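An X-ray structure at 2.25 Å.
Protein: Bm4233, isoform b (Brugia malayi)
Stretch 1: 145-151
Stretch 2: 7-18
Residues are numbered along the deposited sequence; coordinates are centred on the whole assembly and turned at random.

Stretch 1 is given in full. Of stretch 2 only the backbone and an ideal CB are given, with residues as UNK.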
# COMPACT_ATOMS: atom_id res chain seq x y z
N LYS A 145 1.43 -7.62 -4.79
CA LYS A 145 0.04 -7.66 -5.26
C LYS A 145 -0.83 -6.74 -4.43
O LYS A 145 -0.72 -6.70 -3.22
CB LYS A 145 -0.52 -9.09 -5.16
CG LYS A 145 0.28 -10.07 -6.00
CD LYS A 145 -0.37 -11.43 -6.16
CE LYS A 145 0.12 -12.41 -5.09
NZ LYS A 145 -0.36 -13.83 -5.36
N ILE A 146 -1.71 -6.02 -5.07
CA ILE A 146 -2.59 -5.08 -4.36
C ILE A 146 -3.96 -5.12 -5.00
O ILE A 146 -4.06 -5.24 -6.19
CB ILE A 146 -2.02 -3.66 -4.33
CG1 ILE A 146 -2.92 -2.78 -3.46
CG2 ILE A 146 -1.87 -3.07 -5.74
CD1 ILE A 146 -2.35 -1.40 -3.20
N GLY A 147 -4.99 -5.03 -4.19
CA GLY A 147 -6.32 -4.91 -4.68
C GLY A 147 -7.14 -4.19 -3.63
O GLY A 147 -6.95 -4.39 -2.42
N CYS A 148 -8.05 -3.36 -4.12
CA CYS A 148 -8.77 -2.43 -3.25
C CYS A 148 -10.23 -2.35 -3.58
O CYS A 148 -10.66 -2.60 -4.72
CB CYS A 148 -8.21 -1.02 -3.29
SG CYS A 148 -6.42 -0.86 -3.02
N GLY A 149 -11.00 -2.03 -2.56
CA GLY A 149 -12.46 -1.97 -2.68
C GLY A 149 -12.95 -0.68 -2.07
O GLY A 149 -12.39 -0.22 -1.09
N ILE A 150 -14.00 -0.11 -2.63
CA ILE A 150 -14.49 1.18 -2.21
C ILE A 150 -16.00 1.19 -2.04
O ILE A 150 -16.77 0.65 -2.88
CB ILE A 150 -14.08 2.22 -3.27
CG1 ILE A 150 -12.56 2.41 -3.25
CG2 ILE A 150 -14.74 3.57 -2.98
CD1 ILE A 150 -12.02 3.13 -4.51
N ALA A 151 -16.43 1.88 -1.00
CA ALA A 151 -17.87 2.04 -0.70
C ALA A 151 -18.14 3.49 -0.45
O ALA A 151 -17.51 4.06 0.39
CB ALA A 151 -18.27 1.22 0.51
N UNK A 7 -16.38 -3.10 -8.72
CA UNK A 7 -17.10 -1.84 -8.50
C UNK A 7 -16.16 -0.66 -8.59
O UNK A 7 -16.54 0.47 -8.29
CB UNK A 7 -17.80 -1.85 -7.14
N UNK A 8 -14.92 -0.92 -8.98
CA UNK A 8 -13.98 0.14 -9.25
C UNK A 8 -13.88 0.36 -10.75
O UNK A 8 -14.14 -0.56 -11.54
CB UNK A 8 -12.61 -0.18 -8.65
N UNK A 9 -13.43 1.53 -11.15
CA UNK A 9 -13.15 1.78 -12.57
C UNK A 9 -11.72 1.38 -12.87
O UNK A 9 -10.95 1.27 -11.96
CB UNK A 9 -13.39 3.25 -12.93
N UNK A 10 -11.36 1.17 -14.15
CA UNK A 10 -10.00 0.87 -14.48
C UNK A 10 -9.04 1.93 -14.05
O UNK A 10 -7.92 1.60 -13.56
CB UNK A 10 -9.87 0.64 -15.99
N UNK A 11 -9.45 3.18 -14.21
CA UNK A 11 -8.63 4.30 -13.81
C UNK A 11 -8.34 4.42 -12.32
O UNK A 11 -7.22 4.68 -11.90
CB UNK A 11 -9.30 5.59 -14.28
N UNK A 12 -9.33 4.15 -11.52
CA UNK A 12 -9.09 4.10 -10.11
C UNK A 12 -8.02 3.06 -9.77
O UNK A 12 -7.19 3.31 -8.96
CB UNK A 12 -10.39 3.80 -9.37
N UNK A 13 -8.08 1.89 -10.38
CA UNK A 13 -7.14 0.83 -10.10
C UNK A 13 -5.74 1.26 -10.50
O UNK A 13 -4.80 1.15 -9.73
CB UNK A 13 -7.54 -0.46 -10.83
N UNK A 14 -5.63 1.84 -11.68
CA UNK A 14 -4.36 2.35 -12.14
C UNK A 14 -3.78 3.44 -11.26
O UNK A 14 -2.60 3.45 -10.96
CB UNK A 14 -4.51 2.88 -13.57
N UNK A 15 -4.61 4.40 -10.86
CA UNK A 15 -4.13 5.48 -10.03
C UNK A 15 -3.57 4.95 -8.68
O UNK A 15 -2.58 5.47 -8.12
CB UNK A 15 -5.26 6.48 -9.79
N UNK A 16 -4.23 3.94 -8.14
CA UNK A 16 -3.81 3.38 -6.86
C UNK A 16 -2.45 2.74 -7.03
O UNK A 16 -1.56 2.99 -6.22
CB UNK A 16 -4.83 2.36 -6.33
N UNK A 17 -2.30 1.97 -8.12
CA UNK A 17 -1.05 1.24 -8.36
C UNK A 17 0.12 2.18 -8.67
O UNK A 17 1.22 2.00 -8.15
CB UNK A 17 -1.24 0.25 -9.51
N UNK A 18 -0.13 3.16 -9.52
CA UNK A 18 0.83 4.12 -9.94
C UNK A 18 1.28 4.95 -8.77
O UNK A 18 2.53 5.08 -8.59
CB UNK A 18 0.26 5.00 -11.05

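Stretch 1 is a strand that turns Ile-146, Cys-148 and Ile-150 toward stretch 2. Those three side chains make the surface offered mostly apolar; a CB on Gly-147 or Gly-149, between them, would point away. Stretch 2 is a short lead-in followed by a helix from position 10 onward, running at 131° to the strand.

Position 7 precedes the helix. Its CA-to-CB bond points toward the strand, but the ideal CB is 5.0 Å from Ile-150 O, so contact is not assured. Many side chains would suit. It is Arg-7, whose nearest side-chain approach is CB to Ile-150 O, 5.0 Å.

Position 8 also points toward the strand. Its ideal CB lies 5.0 Å from Cys-148 O and 5.3 Å from Ile-150 CD1. It faces the strand backbone between Cys-148 and Ile-150 and the side of Ile-150, so a medium or large apolar group such as leucine, isoleucine or methionine would suit. The residue is Leu-8. Its CD1 lies 3.5 Å from Cys-148 O and 3.9 Å from Gly-149 CA, so it packs directly on the strand backbone. Its CG is 4.0 Å from Ile-150 CD1. The chi1 of -97° falls between wells.

Position 9 is just before the helix and out of reach of the strand. The free amide of position 12 calls for a capping residue: serine, threonine, aspartate or asparagine. It is Thr-9, and its OG1 accepts from the backbone N of position 12 at 3.1 Å.

Position 10 opens the helix, with phi -58°. No earlier turn needs its amide, so proline is well suited, among others. It is Pro-10. Position 11 is also out of reach, and polar residues would fit. It is Gln-11, whose NE2 makes a weak hydrogen bond to OD1 of residue 15 at 2.8 Å.

Position 12 points toward the strand, with its ideal CB 5.2 Å from Ile-150 CD1. An apolar side chain would suit, as would a longer polar one with an apolar stem. It is Gln-12. NE2 comes within 3.2 Å of Ile-150 CD1, a close contact with a methyl group; the amide finds its hydrogen bonds elsewhere in the structure.

Position 13 points sideways and has no stretch 1 atom within 5.5 Å of its ideal CB, so almost any helix-compatible side chain would suit. It is Arg-13, which does not touch the strand. Positions 14 and 15 are out of reach, and polar or charged residues would suit, among others; they are Lys-14 and Asp-15, the latter accepting the weak bond from Gln-11.

Position 16 points toward the strand, its ideal CB 4.9 Å from Cys-148 SG and 5.5 Å from Ile-146 CD1. Isoleucine, valine, leucine or methionine would suit. It is Ile-16, and its CG2 bridges the two, 4.0 Å from Cys-148 SG and 3.9 Å from Ile-146 CD1.

Position 17 points sideways, its ideal CB 5.1 Å from Ile-146 CG2. A branched apolar residue could still reach. Val-17 does: its CG2 lies 3.9 Å from Ile-146 CG2. Position 18 is out of reach and suits a polar residue; it is Arg-18.

Stretch 2, residues 7-18: RLTPQQRKDIVR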
# COMPACT_ATOMS: atom_id res chain seq x y z
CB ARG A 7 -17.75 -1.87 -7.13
CG ARG A 7 -18.63 -3.09 -7.01
CD ARG A 7 -19.52 -3.02 -5.83
NE ARG A 7 -20.50 -4.07 -5.90
CZ ARG A 7 -21.46 -4.24 -5.00
NH1 ARG A 7 -21.53 -3.47 -3.92
NH2 ARG A 7 -22.34 -5.20 -5.20
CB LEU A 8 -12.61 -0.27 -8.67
CG LEU A 8 -12.27 0.31 -7.30
CD1 LEU A 8 -12.98 -0.48 -6.21
CD2 LEU A 8 -10.78 0.26 -7.03
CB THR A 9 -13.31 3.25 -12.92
OG1 THR A 9 -12.41 4.04 -12.12
CG2 THR A 9 -14.78 3.66 -12.76
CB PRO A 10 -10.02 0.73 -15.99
CG PRO A 10 -11.46 0.28 -16.30
CD PRO A 10 -12.28 0.99 -15.31
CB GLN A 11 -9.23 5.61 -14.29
CG GLN A 11 -8.20 6.72 -14.20
CD GLN A 11 -6.94 6.56 -15.11
OE1 GLN A 11 -6.96 5.82 -16.17
NE2 GLN A 11 -5.80 7.22 -14.68
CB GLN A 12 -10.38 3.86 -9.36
CG GLN A 12 -10.20 3.69 -7.86
CD GLN A 12 -10.67 4.86 -7.00
OE1 GLN A 12 -9.89 5.51 -6.31
NE2 GLN A 12 -11.95 5.12 -7.05
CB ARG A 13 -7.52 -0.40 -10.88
CG ARG A 13 -8.88 -0.93 -10.56
CD ARG A 13 -9.15 -2.18 -11.35
NE ARG A 13 -10.45 -2.76 -11.00
CZ ARG A 13 -11.56 -2.67 -11.71
NH1 ARG A 13 -11.59 -2.10 -12.91
NH2 ARG A 13 -12.64 -3.22 -11.24
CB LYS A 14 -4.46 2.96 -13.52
CG LYS A 14 -4.78 1.97 -14.60
CD LYS A 14 -5.01 2.62 -15.98
CE LYS A 14 -6.28 2.12 -16.70
NZ LYS A 14 -6.01 1.85 -18.16
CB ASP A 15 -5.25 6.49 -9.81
CG ASP A 15 -5.59 7.28 -11.06
OD1 ASP A 15 -4.88 7.15 -12.07
OD2 ASP A 15 -6.60 8.04 -11.06
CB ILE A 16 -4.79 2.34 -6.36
CG1 ILE A 16 -5.99 3.04 -5.78
CG2 ILE A 16 -4.11 1.39 -5.34
CD1 ILE A 16 -7.20 2.14 -5.63
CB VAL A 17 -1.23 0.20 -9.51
CG1 VAL A 17 0.09 -0.34 -9.98
CG2 VAL A 17 -2.06 -0.97 -9.02
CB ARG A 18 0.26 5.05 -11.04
CG ARG A 18 0.14 4.31 -12.35
CD ARG A 18 -0.80 4.94 -13.35
NE ARG A 18 -0.99 4.07 -14.54
CZ ARG A 18 -1.80 4.34 -15.57
NH1 ARG A 18 -2.54 5.47 -15.65
NH2 ARG A 18 -1.88 3.45 -16.54
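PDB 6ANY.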